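Local structure of CDA peptide synthetase I (Streptomyces coelicolor, 5DUA) at residues Val309-Pro314 / Arg344-Asp349. The protein is a condensation domain of a multidomain non-ribosomal peptide synthetase, a two-lobed member of the CoA-dependent acyltransferase superfamily. The protein carries 1 engineered substitution. Residues are numbered along the deposited sequence; the frame is centred on the assembly and turned at random.
With 5FQ (N-pentyl-L-alaninamide), chain E.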
ATOM      1  N   VAL B 309      -8.088  -3.029  -4.787  1.00 14.98           N
ATOM      2  CA  VAL B 309      -9.084  -3.911  -4.184  1.00 17.70           C
ATOM      3  C   VAL B 309      -8.822  -4.153  -2.722  1.00 17.83           C
ATOM      4  O   VAL B 309      -9.564  -4.901  -2.095  1.00 21.22           O
ATOM      5  CB  VAL B 309      -9.151  -5.313  -4.872  1.00 27.38           C
ATOM      6  CG1 VAL B 309      -9.978  -5.265  -6.154  1.00 28.99           C
ATOM      7  CG2 VAL B 309      -7.780  -5.855  -5.134  1.00 20.34           C
ATOM      8  N   SER B 310      -7.779  -3.528  -2.175  1.00 16.06           N
ATOM      9  CA  SER B 310      -7.406  -3.770  -0.788  1.00 20.81           C
ATOM     10  C   SER B 310      -8.508  -3.367   0.206  1.00 15.58           C
ATOM     11  O   SER B 310      -9.354  -2.504  -0.054  1.00 18.60           O
ATOM     12  CB  SER B 310      -6.116  -3.042  -0.442  1.00 20.60           C
ATOM     13  OG  SER B 310      -6.196  -1.681  -0.808  1.00 32.18           O
ATOM     14  N   ASN B 311      -8.459  -4.030   1.349  1.00 17.83           N
ATOM     15  CA  ASN B 311      -9.465  -3.915   2.377  1.00 17.31           C
ATOM     16  C   ASN B 311      -8.722  -3.691   3.669  1.00 23.51           C
ATOM     17  O   ASN B 311      -7.582  -4.137   3.800  1.00 23.27           O
ATOM     18  CB  ASN B 311     -10.311  -5.188   2.406  1.00 24.15           C
ATOM     19  CG  ASN B 311     -11.563  -5.064   3.250  1.00 23.99           C
ATOM     20  OD1 ASN B 311     -12.058  -3.963   3.530  1.00 21.98           O
ATOM     21  ND2 ASN B 311     -12.102  -6.213   3.644  1.00 20.93           N
ATOM     22  N   ARG B 312      -9.326  -2.960   4.595  1.00 18.00           N
ATOM     23  CA  ARG B 312      -8.746  -2.789   5.917  1.00 20.24           C
ATOM     24  C   ARG B 312      -9.726  -3.286   6.972  1.00 25.63           C
ATOM     25  O   ARG B 312     -10.888  -2.925   6.939  1.00 21.17           O
ATOM     26  CB  ARG B 312      -8.388  -1.324   6.168  1.00 19.71           C
ATOM     27  CG  ARG B 312      -7.813  -1.090   7.564  1.00 34.96           C
ATOM     28  CD  ARG B 312      -7.325   0.332   7.760  1.00 45.46           C
ATOM     29  NE  ARG B 312      -8.049   1.277   6.919  1.00 46.12           N
ATOM     30  CZ  ARG B 312      -7.503   2.331   6.315  1.00 58.24           C
ATOM     31  NH1 ARG B 312      -6.204   2.598   6.453  1.00 49.34           N
ATOM     32  NH2 ARG B 312      -8.267   3.126   5.570  1.00 41.37           N
ATOM     33  N   LEU B 313      -9.258  -4.114   7.902  1.00 20.43           N
ATOM     34  CA  LEU B 313     -10.159  -4.698   8.885  1.00 22.70           C
ATOM     35  C   LEU B 313      -9.641  -4.555  10.309  1.00 20.51           C
ATOM     36  O   LEU B 313      -8.438  -4.635  10.567  1.00 23.65           O
ATOM     37  CB  LEU B 313     -10.410  -6.165   8.548  1.00 16.14           C
ATOM     38  CG  LEU B 313     -11.380  -6.376   7.385  1.00 16.66           C
ATOM     39  CD1 LEU B 313     -11.400  -7.833   6.970  1.00 26.09           C
ATOM     40  CD2 LEU B 313     -12.765  -5.895   7.723  1.00 22.75           C
ATOM     41  N   PRO B 314     -10.557  -4.315  11.252  1.00 22.11           N
ATOM     42  CA  PRO B 314     -10.110  -4.085  12.624  1.00 23.31           C
ATOM     43  C   PRO B 314      -9.762  -5.387  13.315  1.00 20.42           C
ATOM     44  O   PRO B 314     -10.440  -6.398  13.145  1.00 24.22           O
ATOM     45  CB  PRO B 314     -11.320  -3.426  13.270  1.00 23.55           C
ATOM     46  CG  PRO B 314     -12.465  -4.054  12.567  1.00 26.03           C
ATOM     47  CD  PRO B 314     -12.020  -4.230  11.136  1.00 21.94           C
ATOM     48  N   ARG B 344     -13.683 -11.032   3.415  1.00 25.87           N
ATOM     49  CA  ARG B 344     -14.269 -10.423   2.218  1.00 22.98           C
ATOM     50  C   ARG B 344     -15.171  -9.241   2.578  1.00 25.31           C
ATOM     51  O   ARG B 344     -15.490  -8.414   1.722  1.00 23.59           O
ATOM     52  CB  ARG B 344     -15.050 -11.455   1.390  1.00 28.32           C
ATOM     53  CG  ARG B 344     -14.187 -12.583   0.807  1.00 31.61           C
ATOM     54  CD  ARG B 344     -14.805 -13.239  -0.443  1.00 34.50           C
ATOM     55  NE  ARG B 344     -14.734 -12.364  -1.616  1.00 41.29           N
ATOM     56  CZ  ARG B 344     -14.815 -12.770  -2.885  1.00 40.85           C
ATOM     57  NH1 ARG B 344     -14.970 -14.056  -3.177  1.00 39.40           N
ATOM     58  NH2 ARG B 344     -14.732 -11.879  -3.874  1.00 33.23           N
ATOM     59  N   PHE B 345     -15.579  -9.155   3.839  1.00 23.91           N
ATOM     60  CA  PHE B 345     -16.428  -8.042   4.263  1.00 25.68           C
ATOM     61  C   PHE B 345     -15.608  -6.761   4.299  1.00 25.16           C
ATOM     62  O   PHE B 345     -14.508  -6.736   4.842  1.00 25.22           O
ATOM     63  CB  PHE B 345     -17.052  -8.302   5.630  1.00 20.81           C
ATOM     64  CG  PHE B 345     -18.338  -7.561   5.847  1.00 25.26           C
ATOM     65  CD1 PHE B 345     -19.498  -7.964   5.207  1.00 32.91           C
ATOM     66  CD2 PHE B 345     -18.385  -6.458   6.673  1.00 25.74           C
ATOM     67  CE1 PHE B 345     -20.689  -7.273   5.392  1.00 31.13           C
ATOM     68  CE2 PHE B 345     -19.572  -5.764   6.862  1.00 31.76           C
ATOM     69  CZ  PHE B 345     -20.716  -6.170   6.219  1.00 21.22           C
ATOM     70  N   ARG B 346     -16.151  -5.706   3.705  1.00 20.85           N
ATOM     71  CA  ARG B 346     -15.460  -4.434   3.586  1.00 20.47           C
ATOM     72  C   ARG B 346     -15.453  -3.673   4.885  1.00 29.21           C
ATOM     73  O   ARG B 346     -16.505  -3.478   5.496  1.00 29.03           O
ATOM     74  CB  ARG B 346     -16.119  -3.566   2.518  1.00 18.10           C
ATOM     75  CG  ARG B 346     -16.181  -4.195   1.136  1.00 20.76           C
ATOM     76  CD  ARG B 346     -14.813  -4.331   0.516  1.00 25.73           C
ATOM     77  NE  ARG B 346     -14.054  -3.092   0.603  1.00 22.32           N
ATOM     78  CZ  ARG B 346     -12.792  -2.956   0.210  1.00 23.29           C
ATOM     79  NH1 ARG B 346     -12.135  -3.973  -0.342  1.00 21.94           N
ATOM     80  NH2 ARG B 346     -12.195  -1.795   0.363  1.00 20.39           N
ATOM     81  N   GLY B 347     -14.265  -3.235   5.294  1.00 16.87           N
ATOM     82  CA  GLY B 347     -14.120  -2.362   6.442  1.00 22.83           C
ATOM     83  C   GLY B 347     -15.067  -1.163   6.417  1.00 37.59           C
ATOM     84  O   GLY B 347     -15.664  -0.818   7.443  1.00 33.66           O
ATOM     85  N   GLU B 348     -15.217  -0.525   5.255  1.00 31.98           N
ATOM     86  CA  GLU B 348     -16.046   0.675   5.164  1.00 30.77           C
ATOM     87  C   GLU B 348     -17.523   0.332   5.351  1.00 36.95           C
ATOM     88  O   GLU B 348     -18.278   1.125   5.907  1.00 40.30           O
ATOM     89  CB  GLU B 348     -15.829   1.412   3.829  1.00 33.22           C
ATOM     90  CG  GLU B 348     -16.228   0.660   2.557  1.00 28.23           C
ATOM     91  CD  GLU B 348     -15.123  -0.233   2.001  1.00 34.10           C
ATOM     92  OE1 GLU B 348     -14.093  -0.445   2.688  1.00 27.19           O
ATOM     93  OE2 GLU B 348     -15.295  -0.737   0.868  1.00 30.77           O
ATOM     94  N   ASP B 349     -17.937  -0.848   4.901  1.00 29.82           N
ATOM     95  CA  ASP B 349     -19.300  -1.293   5.134  1.00 30.45           C
ATOM     96  C   ASP B 349     -19.533  -1.586   6.617  1.00 42.05           C
ATOM     97  O   ASP B 349     -20.635  -1.361   7.121  1.00 42.44           O
ATOM     98  CB  ASP B 349     -19.625  -2.524   4.290  1.00 34.72           C
ATOM     99  CG  ASP B 349     -19.691  -2.206   2.808  1.00 33.25           C
ATOM    100  OD1 ASP B 349     -19.550  -1.015   2.460  1.00 49.23           O
ATOM    101  OD2 ASP B 349     -19.887  -3.131   1.992  1.00 41.59           O
TER
HETATM  102  C01 5FQ E 502     -12.271   4.142   1.264  1.00 29.31           C
HETATM  103  C02 5FQ E 502     -11.152   3.372   0.581  1.00 49.11           C
HETATM  104  C03 5FQ E 502     -10.564   2.243   1.432  1.00 39.69           C
HETATM  105  C04 5FQ E 502      -9.429   2.712   2.349  1.00 51.78           C
HETATM  106  C05 5FQ E 502      -8.167   3.124   1.586  1.00 57.51           C
HETATM  107  N06 5FQ E 502      -7.041   2.209   1.758  1.00 58.11           N
HETATM  108  C07 5FQ E 502      -5.812   2.610   2.118  1.00 55.92           C
HETATM  109  O08 5FQ E 502      -5.538   3.778   2.367  1.00 51.24           O
HETATM  110  C09 5FQ E 502      -4.740   1.551   2.216  1.00 46.80           C
HETATM  111  C10 5FQ E 502      -4.613   1.058   3.655  1.00 46.34           C
HETATM  112  N11 5FQ E 502      -3.431   2.106   1.811  1.00 33.04           N
HETATM  113  O   HOH W   1     -11.956  -1.188   3.814  1.00 33.07           O
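With CG trans to the backbone N (chi1 -168°), the Asn311 amide reaches from the start of strand 311-318 to the turn before helix 347-354, while successive bends at chi2 and chi3 fold the Arg346 chain back against one face of it. The amide bridges Phe345 and Gly347: ND2 donates to Phe345 O at 2.7 Å, and OD1 accepts from Gly347 N at 2.9 Å, nearly straight (169°) and on a lone pair. One bond given and one accepted fix the rotation of the amide. Its plane stacks on the Arg346 guanidinium, 23° from parallel, with OD1 over the centre of the face. In the guanidinium plane, NH1 and NH2 converge on Ser310 O, NH2 at 3.0 Å, and NH1 also donates to Val309 O at 3.2 Å. The NE side grips the Glu348 carboxylate side-on in a salt bridge, NE to OE2 at 2.7 Å and NH2 to OE1, which probably polarises the guanidinium. In the condensation-domain fold the contact joins the two-stranded sheet, where Asn311 pairs with Val294, to the N-terminus of helix 347-354, with Arg346 as N-cap residue. A water donates to Asn311 OD1. Gly347 CA approaches Arg312 O at 3.3 Å in a CH...O contact, and Leu313 CD2 packs against Phe345 O. The pentyl chain of N-pentyl-L-alaninamide lies beside this junction, its C04 3.4 Å from Arg312 NH2.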